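Thiosulfate sulfurtransferase TUM1 (PDB 3UTN) accepts sulfur from NFS1 and passes it to UBA4 in the pathway that 2-thiolates the wobble uridine of tRNAs. Local coordinates at residues F27-P32 with L144-N149; V48-T53 with N75-D80; L116-R121 with R129-L134; V122-S127 with K248-A253. All blocks are in the same frame, centred on the assembly; numbering follows the deposited sequence.

In the fold
Contacts 1, 2 and 3 belong to the N-terminal rhodanese domain and meet in one parallel sheet. Contacts 1 and 2 pair its two edge strands, 28-30 and 77-78, with their inner neighbours, mainly through backbone hydrogen bonds. Their centres are 13 Å apart. Contact 3 lies between them, about 7 Å from the centre of the chain. It is wholly buried and apolar, with strand 115-119 against helix 127-136. Contact 4 differs: it is partly buried, involves two loops and joins the two rhodanese domains through a polar side chain. It touches contact 1 through N146, which bonds to N124 and Y250, and contact 3 through the carboxylate of D120.

Contact 1 of 4, residues F27-P32 with L144-N149; sequences FDLISP and LLNNFN
D28, I30, L144 and N146 supply three backbone hydrogen bonds. L144 N donates to D28 O at 2.7 Å. I30 N reaches L144 O at the same length, 2.7 Å. The third, N146 N to I30 O, is modelled very short. A CA-H...O contact supports them, with L29 CA 3.2 Å from L144 O. This is parallel pairing of edge strand 28-30 with strand 141-145, in the five-stranded sheet of the N-terminal rhodanese domain (strand order 1-5-4-2-3).

The apolar contacts fall on both faces of the sheet. On one, L29 and L144 lie side by side and point the same way, with L29 CD2 3.6 Å from L144 CD2. L144 has its CG trans to the backbone N (chi1 177°), which brings CD2 near the F27 ring as well. That ring lies alongside, with F27 CD1 3.5 Å from L144 CB. T293 of helix 286-297, from the second rhodanese domain, packs on this group. On the other face, I30 CG2 is 4.0 Å from L145 CD1, and the same methyl of L145 also touches the P32 ring, 4.2 Å from P32 CD.

The polar side chains find their hydrogen-bond partners outside the two segments. N146 ND2 passes 3.6 Å from L29 CD1 and bonds to Y250 O, while N146 OD1 accepts from N124. S31 caps helix 32-41 at A34 N. N147 follows a cis peptide bond. Its OD1 caps helix 148-153 at Q150 N, and its ND2 bonds to T247 O.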
loop_
_atom_site.group_PDB
_atom_site.type_symbol
_atom_site.label_atom_id
_atom_site.label_comp_id
_atom_site.label_asym_id
_atom_site.label_seq_id
_atom_site.Cartn_x
_atom_site.Cartn_y
_atom_site.Cartn_z
ATOM N N PHE A 27 -7.210 3.824 -7.229
ATOM C CA PHE A 27 -6.996 2.623 -7.997
ATOM C C PHE A 27 -8.103 1.659 -7.668
ATOM O O PHE A 27 -8.712 1.741 -6.605
ATOM C CB PHE A 27 -5.628 2.008 -7.699
ATOM C CG PHE A 27 -5.460 1.551 -6.287
ATOM C CD1 PHE A 27 -5.761 0.250 -5.928
ATOM C CD2 PHE A 27 -4.992 2.424 -5.317
ATOM C CE1 PHE A 27 -5.591 -0.174 -4.625
ATOM C CE2 PHE A 27 -4.828 2.008 -4.018
ATOM C CZ PHE A 27 -5.119 0.705 -3.672
ATOM N N ASP A 28 -8.371 0.760 -8.597
ATOM C CA ASP A 28 -9.342 -0.276 -8.370
ATOM C C ASP A 28 -8.579 -1.553 -8.191
ATOM O O ASP A 28 -7.535 -1.754 -8.804
ATOM C CB ASP A 28 -10.278 -0.418 -9.566
ATOM C CG ASP A 28 -11.244 0.739 -9.694
ATOM O OD1 ASP A 28 -11.330 1.543 -8.750
ATOM O OD2 ASP A 28 -11.919 0.842 -10.741
ATOM N N LEU A 29 -9.105 -2.426 -7.351
ATOM C CA LEU A 29 -8.622 -3.782 -7.349
ATOM C C LEU A 29 -9.015 -4.356 -8.682
ATOM O O LEU A 29 -10.016 -3.961 -9.284
ATOM C CB LEU A 29 -9.257 -4.601 -6.235
ATOM C CG LEU A 29 -9.002 -4.199 -4.789
ATOM C CD1 LEU A 29 -8.992 -5.470 -3.973
ATOM C CD2 LEU A 29 -7.693 -3.450 -4.617
ATOM N N ILE A 30 -8.208 -5.279 -9.160
ATOM C CA ILE A 30 -8.572 -6.000 -10.346
ATOM C C ILE A 30 -8.167 -7.432 -10.104
ATOM O O ILE A 30 -7.054 -7.712 -9.652
ATOM C CB ILE A 30 -7.940 -5.390 -11.614
ATOM C CG1 ILE A 30 -8.599 -5.960 -12.868
ATOM C CG2 ILE A 30 -6.432 -5.557 -11.615
ATOM C CD1 ILE A 30 -8.247 -5.210 -14.125
ATOM N N SER A 31 -9.098 -8.332 -10.361
ATOM C CA SER A 31 -8.823 -9.739 -10.242
ATOM C C SER A 31 -8.005 -10.131 -11.460
ATOM O O SER A 31 -7.999 -9.413 -12.462
ATOM C CB SER A 31 -10.125 -10.526 -10.220
ATOM O OG SER A 31 -10.746 -10.435 -11.482
ATOM N N PRO A 32 -7.311 -11.268 -11.383
ATOM C CA PRO A 32 -6.621 -11.769 -12.557
ATOM C C PRO A 32 -7.548 -11.893 -13.761
ATOM O O PRO A 32 -7.179 -11.470 -14.858
ATOM C CB PRO A 32 -6.136 -13.138 -12.102
ATOM C CG PRO A 32 -5.885 -12.951 -10.652
ATOM C CD PRO A 32 -6.985 -12.054 -10.182
ATOM N N LEU A 144 -4.965 -2.445 -8.849
ATOM C CA LEU A 144 -4.174 -3.253 -7.999
ATOM C C LEU A 144 -4.623 -4.632 -8.343
ATOM O O LEU A 144 -5.774 -4.990 -8.110
ATOM C CB LEU A 144 -4.484 -2.947 -6.549
ATOM C CG LEU A 144 -3.716 -3.821 -5.577
ATOM C CD1 LEU A 144 -2.234 -3.609 -5.809
ATOM C CD2 LEU A 144 -4.120 -3.469 -4.163
ATOM N N LEU A 145 -3.723 -5.398 -8.942
ATOM C CA LEU A 145 -4.051 -6.759 -9.246
ATOM C C LEU A 145 -4.287 -7.437 -7.928
ATOM O O LEU A 145 -3.483 -7.325 -7.002
ATOM C CB LEU A 145 -2.940 -7.457 -10.009
ATOM C CG LEU A 145 -3.284 -8.909 -10.347
ATOM C CD1 LEU A 145 -4.373 -8.980 -11.403
ATOM C CD2 LEU A 145 -2.035 -9.608 -10.816
ATOM N N ASN A 146 -5.405 -8.131 -7.845
ATOM C CA ASN A 146 -5.745 -8.811 -6.637
ATOM C C ASN A 146 -5.872 -10.319 -6.822
ATOM O O ASN A 146 -6.949 -10.828 -7.065
ATOM C CB ASN A 146 -7.022 -8.240 -6.045
ATOM C CG ASN A 146 -7.304 -8.807 -4.692
ATOM O OD1 ASN A 146 -6.377 -9.096 -3.932
ATOM N ND2 ASN A 146 -8.581 -9.002 -4.382
ATOM N N ASN A 147 -4.765 -11.032 -6.730
ATOM C CA ASN A 147 -3.442 -10.451 -6.652
ATOM C C ASN A 147 -2.571 -11.343 -7.497
ATOM O O ASN A 147 -3.061 -12.289 -8.113
ATOM C CB ASN A 147 -2.935 -10.388 -5.211
ATOM C CG ASN A 147 -2.943 -11.738 -4.520
ATOM O OD1 ASN A 147 -3.106 -12.779 -5.151
ATOM N ND2 ASN A 147 -2.763 -11.722 -3.214
ATOM N N PHE A 148 -1.284 -11.050 -7.519
ATOM C CA PHE A 148 -0.376 -11.811 -8.326
ATOM C C PHE A 148 -0.279 -13.253 -7.866
ATOM O O PHE A 148 -0.059 -14.135 -8.683
ATOM C CB PHE A 148 0.988 -11.166 -8.328
ATOM C CG PHE A 148 1.892 -11.684 -9.390
ATOM C CD1 PHE A 148 1.426 -11.883 -10.688
ATOM C CD2 PHE A 148 3.224 -11.941 -9.108
ATOM C CE1 PHE A 148 2.276 -12.351 -11.671
ATOM C CE2 PHE A 148 4.076 -12.401 -10.090
ATOM C CZ PHE A 148 3.603 -12.602 -11.373
ATOM N N ASN A 149 -0.447 -13.485 -6.567
ATOM C CA ASN A 149 -0.471 -14.842 -6.034
ATOM C C ASN A 149 -1.517 -15.666 -6.747
ATOM O O ASN A 149 -1.232 -16.750 -7.245
ATOM C CB ASN A 149 -0.772 -14.847 -4.540
ATOM C CG ASN A 149 0.406 -14.395 -3.706
ATOM O OD1 ASN A 149 1.517 -14.240 -4.209
ATOM N ND2 ASN A 149 0.171 -14.194 -2.421
#

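Contact 2 of 4, residues V48-T53 with N75-D80; sequences VPVDAT and NSIFFD
V50 and I77 lie side by side on one face of the sheet, V50 CG2 3.7 Å from I77 CG1. V48 crosses I77 at about a right angle, with CG1 3.5 Å from I77 CG2. Three backbone bonds join the chains. I77 N donates to P49 O and D51 N to I77 O. F79 N reaches D51 O at 2.6 Å, with an N-H...O angle of 170°.

This is the parallel pairing of a beta-alpha-beta unit: strand 47-51, helix 63-69 and edge strand 77-78.

On the other face, the F78 ring stands at 90° to the D51 carboxylate. T53 O meets its edge, 3.4 Å from CE1 of F78 and near the ring plane. The rings of F67 and F166 also meet it. Replacing F78 by an alanine would probably open a gap beside D51 and T53 and leave both rings without their partner.

Further out, D51 CG is trans to the backbone N (chi1 -178°), and the carboxylate turns back to the chain. Its OD1 accepts from T53 N at 2.8 Å, an Asx turn, and, doubtfully short, from T53 OG1. A water O, 2.6 Å from both T53 O and F79 O, bridges them. R121 N donates to T53 OG1.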
loop_
_atom_site.group_PDB
_atom_site.type_symbol
_atom_site.label_atom_id
_atom_site.label_comp_id
_atom_site.label_asym_id
_atom_site.label_seq_id
_atom_site.Cartn_x
_atom_site.Cartn_y
_atom_site.Cartn_z
ATOM N N VAL A 48 -0.015 -1.606 -18.414
ATOM C CA VAL A 48 1.309 -1.816 -17.914
ATOM C C VAL A 48 1.130 -2.398 -16.541
ATOM O O VAL A 48 0.767 -1.689 -15.607
ATOM C CB VAL A 48 2.111 -0.508 -17.859
ATOM C CG1 VAL A 48 3.489 -0.770 -17.271
ATOM C CG2 VAL A 48 2.221 0.093 -19.246
ATOM N N PRO A 49 1.321 -3.717 -16.433
ATOM C CA PRO A 49 1.342 -4.306 -15.124
ATOM C C PRO A 49 2.544 -3.733 -14.429
ATOM O O PRO A 49 3.548 -3.421 -15.061
ATOM C CB PRO A 49 1.539 -5.789 -15.405
ATOM C CG PRO A 49 1.060 -5.971 -16.798
ATOM C CD PRO A 49 1.510 -4.725 -17.485
ATOM N N VAL A 50 2.412 -3.539 -13.136
ATOM C CA VAL A 50 3.448 -2.894 -12.394
ATOM C C VAL A 50 3.744 -3.840 -11.270
ATOM O O VAL A 50 2.941 -4.023 -10.374
ATOM C CB VAL A 50 2.985 -1.538 -11.856
ATOM C CG1 VAL A 50 4.094 -0.890 -11.048
ATOM C CG2 VAL A 50 2.576 -0.635 -13.006
ATOM N N ASP A 51 4.900 -4.467 -11.357
ATOM C CA ASP A 51 5.380 -5.286 -10.287
ATOM C C ASP A 51 5.972 -4.347 -9.252
ATOM O O ASP A 51 6.997 -3.705 -9.478
ATOM C CB ASP A 51 6.415 -6.268 -10.808
ATOM C CG ASP A 51 6.919 -7.195 -9.737
ATOM O OD1 ASP A 51 6.446 -7.098 -8.588
ATOM O OD2 ASP A 51 7.793 -8.018 -10.049
ATOM N N ALA A 52 5.297 -4.263 -8.116
ATOM C CA ALA A 52 5.726 -3.404 -7.035
ATOM C C ALA A 52 6.305 -4.258 -5.938
ATOM O O ALA A 52 6.396 -3.839 -4.784
ATOM C CB ALA A 52 4.559 -2.600 -6.520
ATOM N N THR A 53 6.708 -5.463 -6.309
ATOM C CA THR A 53 7.210 -6.404 -5.343
ATOM C C THR A 53 8.283 -5.743 -4.530
ATOM O O THR A 53 9.200 -5.107 -5.045
ATOM C CB THR A 53 7.749 -7.673 -5.991
ATOM O OG1 THR A 53 6.665 -8.355 -6.612
ATOM C CG2 THR A 53 8.351 -8.579 -4.950
ATOM N N ASN A 75 4.618 -7.547 -19.959
ATOM C CA ASN A 75 4.697 -6.104 -20.161
ATOM C C ASN A 75 4.815 -5.344 -18.859
ATOM O O ASN A 75 4.607 -4.133 -18.816
ATOM C CB ASN A 75 3.485 -5.610 -20.953
ATOM C CG ASN A 75 3.201 -6.469 -22.163
ATOM O OD1 ASN A 75 4.118 -6.882 -22.866
ATOM N ND2 ASN A 75 1.930 -6.757 -22.399
ATOM N N SER A 76 5.149 -6.068 -17.799
ATOM C CA SER A 76 5.304 -5.471 -16.486
ATOM C C SER A 76 6.448 -4.493 -16.464
ATOM O O SER A 76 7.448 -4.683 -17.135
ATOM C CB SER A 76 5.585 -6.525 -15.430
ATOM O OG SER A 76 4.411 -7.230 -15.095
ATOM N N ILE A 77 6.281 -3.447 -15.681
ATOM C CA ILE A 77 7.403 -2.663 -15.282
ATOM C C ILE A 77 7.585 -3.052 -13.842
ATOM O O ILE A 77 6.680 -3.605 -13.195
ATOM C CB ILE A 77 7.153 -1.156 -15.385
ATOM C CG1 ILE A 77 5.963 -0.752 -14.509
ATOM C CG2 ILE A 77 6.965 -0.766 -16.838
ATOM C CD1 ILE A 77 5.746 0.733 -14.423
ATOM N N PHE A 78 8.770 -2.788 -13.342
ATOM C CA PHE A 78 9.009 -2.968 -11.957
ATOM C C PHE A 78 8.890 -1.607 -11.318
ATOM O O PHE A 78 9.491 -0.645 -11.778
ATOM C CB PHE A 78 10.391 -3.538 -11.735
ATOM C CG PHE A 78 10.767 -3.614 -10.305
ATOM C CD1 PHE A 78 10.145 -4.528 -9.461
ATOM C CD2 PHE A 78 11.730 -2.761 -9.789
ATOM C CE1 PHE A 78 10.486 -4.596 -8.127
ATOM C CE2 PHE A 78 12.078 -2.832 -8.454
ATOM C CZ PHE A 78 11.453 -3.747 -7.625
ATOM N N PHE A 79 8.091 -1.535 -10.269
ATOM C CA PHE A 79 7.951 -0.316 -9.511
ATOM C C PHE A 79 8.772 -0.506 -8.264
ATOM O O PHE A 79 8.422 -1.294 -7.387
ATOM C CB PHE A 79 6.495 -0.081 -9.153
ATOM C CG PHE A 79 6.241 1.211 -8.441
ATOM C CD1 PHE A 79 6.497 1.333 -7.083
ATOM C CD2 PHE A 79 5.722 2.303 -9.126
ATOM C CE1 PHE A 79 6.248 2.522 -6.417
ATOM C CE2 PHE A 79 5.469 3.496 -8.466
ATOM C CZ PHE A 79 5.730 3.603 -7.111
ATOM N N ASP A 80 9.871 0.219 -8.194
ATOM C CA ASP A 80 10.752 0.107 -7.068
ATOM C C ASP A 80 10.196 0.915 -5.913
ATOM O O ASP A 80 10.371 2.129 -5.843
ATOM C CB ASP A 80 12.149 0.574 -7.440
ATOM C CG ASP A 80 13.176 0.143 -6.434
ATOM O OD1 ASP A 80 12.823 0.032 -5.245
ATOM O OD2 ASP A 80 14.327 -0.086 -6.831
HETATM O O HOH W 1 9.357 -2.547 -5.280
#

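Contact 3 of 4, residues L116-R121 with R129-L134; sequences LVVYDR and RCAWTL
V118 packs against C130, A131 and L134, and L116 against L134. All five residues are buried. With CG1 trans to the backbone N (chi1 -177°), V118 turns one methyl to C130 and the other to A131 and L134. CG1 of V118 lies 3.4 Å from C130 SG. V118 CG2 sits 3.8 Å from A131 CB. V118 and L134 also reach toward each other tip to tip, but the modelled approach of their methyls is tighter than usual and its exact length is doubtful. L116 crosses L134 at about a right angle, with L116 CD1 3.5 Å from L134 CD2. These contacts are purely apolar.

The polar groups bond within helix 129-134 or outside the two segments. R129 O is gripped twice, by T133 N at 2.7 Å and by T133 OG1 at 2.6 Å, from opposite faces of its carbonyl plane. W132 CZ3 lies 3.4 Å above the centre of the R129 guanidinium plane. R129 also makes a salt bridge to D307, and W132 NE1 bonds to E184. After the strand, D120 takes the backbone N atoms of G123, F125, S126 and S127 with its carboxylate and so holds the turn into the helix.

The axes of strand 116-119 and helix 129-134 approach to 7.8 Å, with their directions 153° apart, nearly antiparallel. This is the strand-to-helix packing of a beta-alpha-beta crossover, here strand 115-119, helix 127-136 and strand 141-145 of the rhodanese fold.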
loop_
_atom_site.group_PDB
_atom_site.type_symbol
_atom_site.label_atom_id
_atom_site.label_comp_id
_atom_site.label_asym_id
_atom_site.label_seq_id
_atom_site.Cartn_x
_atom_site.Cartn_y
_atom_site.Cartn_z
ATOM N N LEU A 116 -2.218 1.108 -15.279
ATOM C CA LEU A 116 -1.216 0.466 -14.474
ATOM C C LEU A 116 -1.903 -0.573 -13.652
ATOM O O LEU A 116 -2.895 -0.309 -12.987
ATOM C CB LEU A 116 -0.476 1.465 -13.597
ATOM C CG LEU A 116 0.251 2.537 -14.408
ATOM C CD1 LEU A 116 0.897 3.533 -13.467
ATOM C CD2 LEU A 116 1.282 1.939 -15.352
ATOM N N VAL A 117 -1.405 -1.784 -13.747
ATOM C CA VAL A 117 -1.974 -2.836 -12.961
ATOM C C VAL A 117 -0.891 -3.299 -12.031
ATOM O O VAL A 117 0.051 -3.975 -12.417
ATOM C CB VAL A 117 -2.543 -3.971 -13.809
ATOM C CG1 VAL A 117 -3.090 -5.043 -12.887
ATOM C CG2 VAL A 117 -3.636 -3.435 -14.731
ATOM N N VAL A 118 -1.044 -2.911 -10.783
ATOM C CA VAL A 118 -0.001 -3.112 -9.835
ATOM C C VAL A 118 -0.181 -4.463 -9.213
ATOM O O VAL A 118 -1.288 -4.890 -8.920
ATOM C CB VAL A 118 -0.036 -2.049 -8.747
ATOM C CG1 VAL A 118 1.130 -2.260 -7.806
ATOM C CG2 VAL A 118 0.032 -0.676 -9.384
ATOM N N TYR A 119 0.930 -5.134 -9.011
ATOM C CA TYR A 119 0.894 -6.364 -8.289
ATOM C C TYR A 119 2.208 -6.469 -7.580
ATOM O O TYR A 119 3.110 -5.663 -7.787
ATOM C CB TYR A 119 0.688 -7.530 -9.246
ATOM C CG TYR A 119 1.783 -7.723 -10.260
ATOM C CD1 TYR A 119 1.838 -6.950 -11.420
ATOM C CD2 TYR A 119 2.760 -8.683 -10.062
ATOM C CE1 TYR A 119 2.842 -7.142 -12.351
ATOM C CE2 TYR A 119 3.755 -8.890 -10.988
ATOM C CZ TYR A 119 3.790 -8.121 -12.125
ATOM O OH TYR A 119 4.786 -8.339 -13.028
ATOM N N ASP A 120 2.301 -7.457 -6.720
ATOM C CA ASP A 120 3.569 -7.782 -6.135
ATOM C C ASP A 120 3.594 -9.278 -5.967
ATOM O O ASP A 120 2.562 -9.938 -6.114
ATOM C CB ASP A 120 3.779 -7.022 -4.823
ATOM C CG ASP A 120 2.755 -7.356 -3.772
ATOM O OD1 ASP A 120 2.208 -8.475 -3.775
ATOM O OD2 ASP A 120 2.511 -6.496 -2.912
ATOM N N ARG A 121 4.763 -9.819 -5.673
ATOM C CA ARG A 121 4.903 -11.257 -5.587
ATOM C C ARG A 121 4.489 -11.787 -4.240
ATOM O O ARG A 121 4.315 -12.986 -4.074
ATOM C CB ARG A 121 6.330 -11.659 -5.896
ATOM C CG ARG A 121 6.694 -11.292 -7.306
ATOM C CD ARG A 121 8.136 -11.594 -7.616
ATOM N NE ARG A 121 8.416 -11.157 -8.972
ATOM C CZ ARG A 121 8.048 -11.822 -10.060
ATOM N NH1 ARG A 121 7.393 -12.966 -9.955
ATOM N NH2 ARG A 121 8.337 -11.339 -11.256
ATOM N N ARG A 129 0.511 -0.235 -1.701
ATOM C CA ARG A 129 1.301 0.968 -1.536
ATOM C C ARG A 129 1.600 1.568 -2.893
ATOM O O ARG A 129 1.448 2.765 -3.103
ATOM C CB ARG A 129 2.615 0.637 -0.841
ATOM C CG ARG A 129 3.594 1.786 -0.845
ATOM C CD ARG A 129 3.186 2.786 0.211
ATOM N NE ARG A 129 3.957 4.008 0.115
ATOM C CZ ARG A 129 4.009 4.920 1.073
ATOM N NH1 ARG A 129 3.345 4.729 2.200
ATOM N NH2 ARG A 129 4.731 6.016 0.906
ATOM N N CYS A 130 2.035 0.713 -3.807
ATOM C CA CYS A 130 2.379 1.145 -5.135
ATOM C C CYS A 130 1.166 1.631 -5.917
ATOM O O CYS A 130 1.194 2.716 -6.488
ATOM C CB CYS A 130 3.045 0.018 -5.889
ATOM S SG CYS A 130 3.219 0.441 -7.618
ATOM N N ALA A 131 0.110 0.824 -5.953
ATOM C CA ALA A 131 -1.113 1.207 -6.653
ATOM C C ALA A 131 -1.577 2.538 -6.099
ATOM O O ALA A 131 -1.926 3.461 -6.830
ATOM C CB ALA A 131 -2.188 0.154 -6.467
ATOM N N TRP A 132 -1.539 2.629 -4.784
ATOM C CA TRP A 132 -1.951 3.818 -4.101
ATOM C C TRP A 132 -1.069 4.977 -4.450
ATOM O O TRP A 132 -1.565 6.047 -4.743
ATOM C CB TRP A 132 -1.946 3.532 -2.633
ATOM C CG TRP A 132 -2.139 4.719 -1.772
ATOM C CD1 TRP A 132 -3.325 5.380 -1.482
ATOM C CD2 TRP A 132 -1.116 5.405 -1.015
ATOM N NE1 TRP A 132 -3.098 6.412 -0.621
ATOM C CE2 TRP A 132 -1.793 6.482 -0.300
ATOM C CE3 TRP A 132 0.251 5.251 -0.872
ATOM C CZ2 TRP A 132 -1.112 7.352 0.518
ATOM C CZ3 TRP A 132 0.927 6.133 -0.034
ATOM C CH2 TRP A 132 0.261 7.161 0.635
ATOM N N THR A 133 0.240 4.758 -4.452
ATOM C CA THR A 133 1.194 5.793 -4.846
ATOM C C THR A 133 0.902 6.300 -6.252
ATOM O O THR A 133 0.829 7.505 -6.485
ATOM C CB THR A 133 2.632 5.272 -4.773
ATOM O OG1 THR A 133 2.898 4.866 -3.433
ATOM C CG2 THR A 133 3.630 6.356 -5.188
ATOM N N LEU A 134 0.739 5.369 -7.182
ATOM C CA LEU A 134 0.363 5.705 -8.543
ATOM C C LEU A 134 -0.910 6.521 -8.556
ATOM O O LEU A 134 -0.970 7.574 -9.176
ATOM C CB LEU A 134 0.173 4.436 -9.363
ATOM C CG LEU A 134 1.454 3.630 -9.539
ATOM C CD1 LEU A 134 1.107 2.289 -10.146
ATOM C CD2 LEU A 134 2.450 4.387 -10.403
#

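Contact 4 of 4, residues V122-S127 with K248-A253; sequences VGNFSS and KTYPEA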
loop_
_atom_site.group_PDB
_atom_site.type_symbol
_atom_site.label_atom_id
_atom_site.label_comp_id
_atom_site.label_asym_id
_atom_site.label_seq_id
_atom_site.Cartn_x
_atom_site.Cartn_y
_atom_site.Cartn_z
ATOM N N VAL A 122 4.337 -10.892 -3.276
ATOM C CA VAL A 122 4.022 -11.313 -1.922
ATOM C C VAL A 122 2.532 -11.563 -1.800
ATOM O O VAL A 122 2.104 -12.599 -1.293
ATOM C CB VAL A 122 4.491 -10.280 -0.888
ATOM C CG1 VAL A 122 4.068 -10.691 0.519
ATOM C CG2 VAL A 122 5.997 -10.137 -0.969
ATOM N N GLY A 123 1.748 -10.619 -2.294
ATOM C CA GLY A 123 0.310 -10.720 -2.217
ATOM C C GLY A 123 -0.215 -9.525 -1.476
ATOM O O GLY A 123 -0.364 -9.559 -0.259
ATOM N N ASN A 124 -0.463 -8.453 -2.214
ATOM C CA ASN A 124 -1.021 -7.242 -1.629
ATOM C C ASN A 124 -0.218 -6.774 -0.455
ATOM O O ASN A 124 -0.746 -6.466 0.612
ATOM C CB ASN A 124 -2.459 -7.478 -1.231
ATOM C CG ASN A 124 -3.333 -7.625 -2.427
ATOM O OD1 ASN A 124 -3.203 -6.854 -3.370
ATOM N ND2 ASN A 124 -4.214 -8.605 -2.412
ATOM N N PHE A 125 1.081 -6.743 -0.673
ATOM C CA PHE A 125 1.994 -6.383 0.360
ATOM C C PHE A 125 2.519 -4.992 0.076
ATOM O O PHE A 125 2.276 -4.079 0.837
ATOM C CB PHE A 125 3.115 -7.398 0.411
ATOM C CG PHE A 125 4.070 -7.178 1.532
ATOM C CD1 PHE A 125 5.374 -6.798 1.274
ATOM C CD2 PHE A 125 3.667 -7.355 2.850
ATOM C CE1 PHE A 125 6.269 -6.593 2.310
ATOM C CE2 PHE A 125 4.557 -7.153 3.893
ATOM C CZ PHE A 125 5.862 -6.772 3.621
ATOM N N SER A 126 3.218 -4.839 -1.038
ATOM C CA SER A 126 3.744 -3.543 -1.435
ATOM C C SER A 126 2.950 -2.999 -2.601
ATOM O O SER A 126 2.992 -1.809 -2.899
ATOM C CB SER A 126 5.197 -3.696 -1.848
ATOM O OG SER A 126 5.325 -4.734 -2.806
ATOM N N SER A 127 2.244 -3.885 -3.287
ATOM C CA SER A 127 1.476 -3.468 -4.440
ATOM C C SER A 127 0.410 -2.445 -4.068
ATOM O O SER A 127 0.236 -1.482 -4.796
ATOM C CB SER A 127 0.880 -4.660 -5.180
ATOM O OG SER A 127 0.067 -5.427 -4.327
ATOM N N LYS A 248 -3.434 -14.031 0.208
ATOM C CA LYS A 248 -3.163 -12.616 0.458
ATOM C C LYS A 248 -3.979 -11.705 -0.450
ATOM O O LYS A 248 -3.659 -10.535 -0.616
ATOM C CB LYS A 248 -1.665 -12.303 0.340
ATOM C CG LYS A 248 -0.768 -13.172 1.203
ATOM C CD LYS A 248 -1.182 -13.088 2.661
ATOM C CE LYS A 248 -0.319 -13.986 3.530
ATOM N NZ LYS A 248 -0.904 -14.059 4.898
ATOM N N THR A 249 -5.032 -12.247 -1.049
ATOM C CA THR A 249 -5.916 -11.413 -1.827
ATOM C C THR A 249 -6.722 -10.585 -0.865
ATOM O O THR A 249 -7.002 -11.004 0.266
ATOM C CB THR A 249 -6.924 -12.204 -2.672
ATOM O OG1 THR A 249 -7.542 -13.206 -1.855
ATOM C CG2 THR A 249 -6.245 -12.835 -3.861
ATOM N N TYR A 250 -7.082 -9.402 -1.316
ATOM C CA TYR A 250 -8.154 -8.695 -0.686
ATOM C C TYR A 250 -9.386 -9.500 -0.972
ATOM O O TYR A 250 -9.575 -9.953 -2.098
ATOM C CB TYR A 250 -8.325 -7.340 -1.303
ATOM C CG TYR A 250 -7.277 -6.385 -0.870
ATOM C CD1 TYR A 250 -7.302 -5.842 0.408
ATOM C CD2 TYR A 250 -6.258 -6.015 -1.736
ATOM C CE1 TYR A 250 -6.328 -4.958 0.814
ATOM C CE2 TYR A 250 -5.290 -5.119 -1.347
ATOM C CZ TYR A 250 -5.330 -4.601 -0.073
ATOM O OH TYR A 250 -4.373 -3.723 0.310
ATOM N N PRO A 251 -10.216 -9.702 0.054
ATOM C CA PRO A 251 -11.515 -10.298 -0.179
ATOM C C PRO A 251 -12.261 -9.451 -1.183
ATOM O O PRO A 251 -11.938 -8.276 -1.369
ATOM C CB PRO A 251 -12.187 -10.203 1.187
ATOM C CG PRO A 251 -11.057 -10.232 2.147
ATOM C CD PRO A 251 -9.963 -9.460 1.481
ATOM N N GLU A 252 -13.239 -10.048 -1.842
ATOM C CA GLU A 252 -14.034 -9.325 -2.811
ATOM C C GLU A 252 -14.744 -8.170 -2.137
ATOM O O GLU A 252 -15.098 -8.254 -0.965
ATOM C CB GLU A 252 -15.035 -10.262 -3.480
ATOM C CG GLU A 252 -14.359 -11.286 -4.376
ATOM C CD GLU A 252 -13.489 -10.631 -5.432
ATOM O OE1 GLU A 252 -12.248 -10.747 -5.341
ATOM O OE2 GLU A 252 -14.042 -9.978 -6.340
ATOM N N ALA A 253 -14.914 -7.083 -2.878
ATOM C CA ALA A 253 -15.719 -5.968 -2.421
ATOM C C ALA A 253 -17.079 -6.504 -1.999
ATOM O O ALA A 253 -17.544 -7.521 -2.519
ATOM C CB ALA A 253 -15.869 -4.940 -3.523
#
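N124 and Y250 cross obliquely, with the amide and ring planes 45° apart. The amide lies by one side of the ring, N124 CG 3.4 Å from both CE2 and CD2 of Y250. CG of N124 is trans to the carbonyl carbon (chi1 -70°), and this directs the amide across to the 248-253 loop. There ND2 of N124 donates to K248 O at 2.7 Å, with an N-H...O angle of 151°. The donor lies in the carbonyl plane, on a lone pair. The same ND2 has a second acceptor in N146 OD1. An alanine in place of N124 would probably leave K248 O and N146 OD1 without their common donor and a gap beside the Y250 ring.

Y250 is fixed at its far end, where its hydroxyl bonds to I290 O of helix 286-297. K248 comes in beside the backbone of G123, with its CB 3.1 Å from G123 O. The K248 chain then bends and leads away, and NZ bonds to P245 O. G123 has no CB, which lets K248 CB come close; its backbone angles also call for glycine.

The contact joins the two rhodanese domains. Loop 122-127 follows the fourth strand of its domain, as the loop with the persulfide cysteine C282 follows strand 278-281. The first domain lacks the catalytic cysteine; its loop packs against the second domain, where Y250 lies about 11 Å from C282, side chain to side chain.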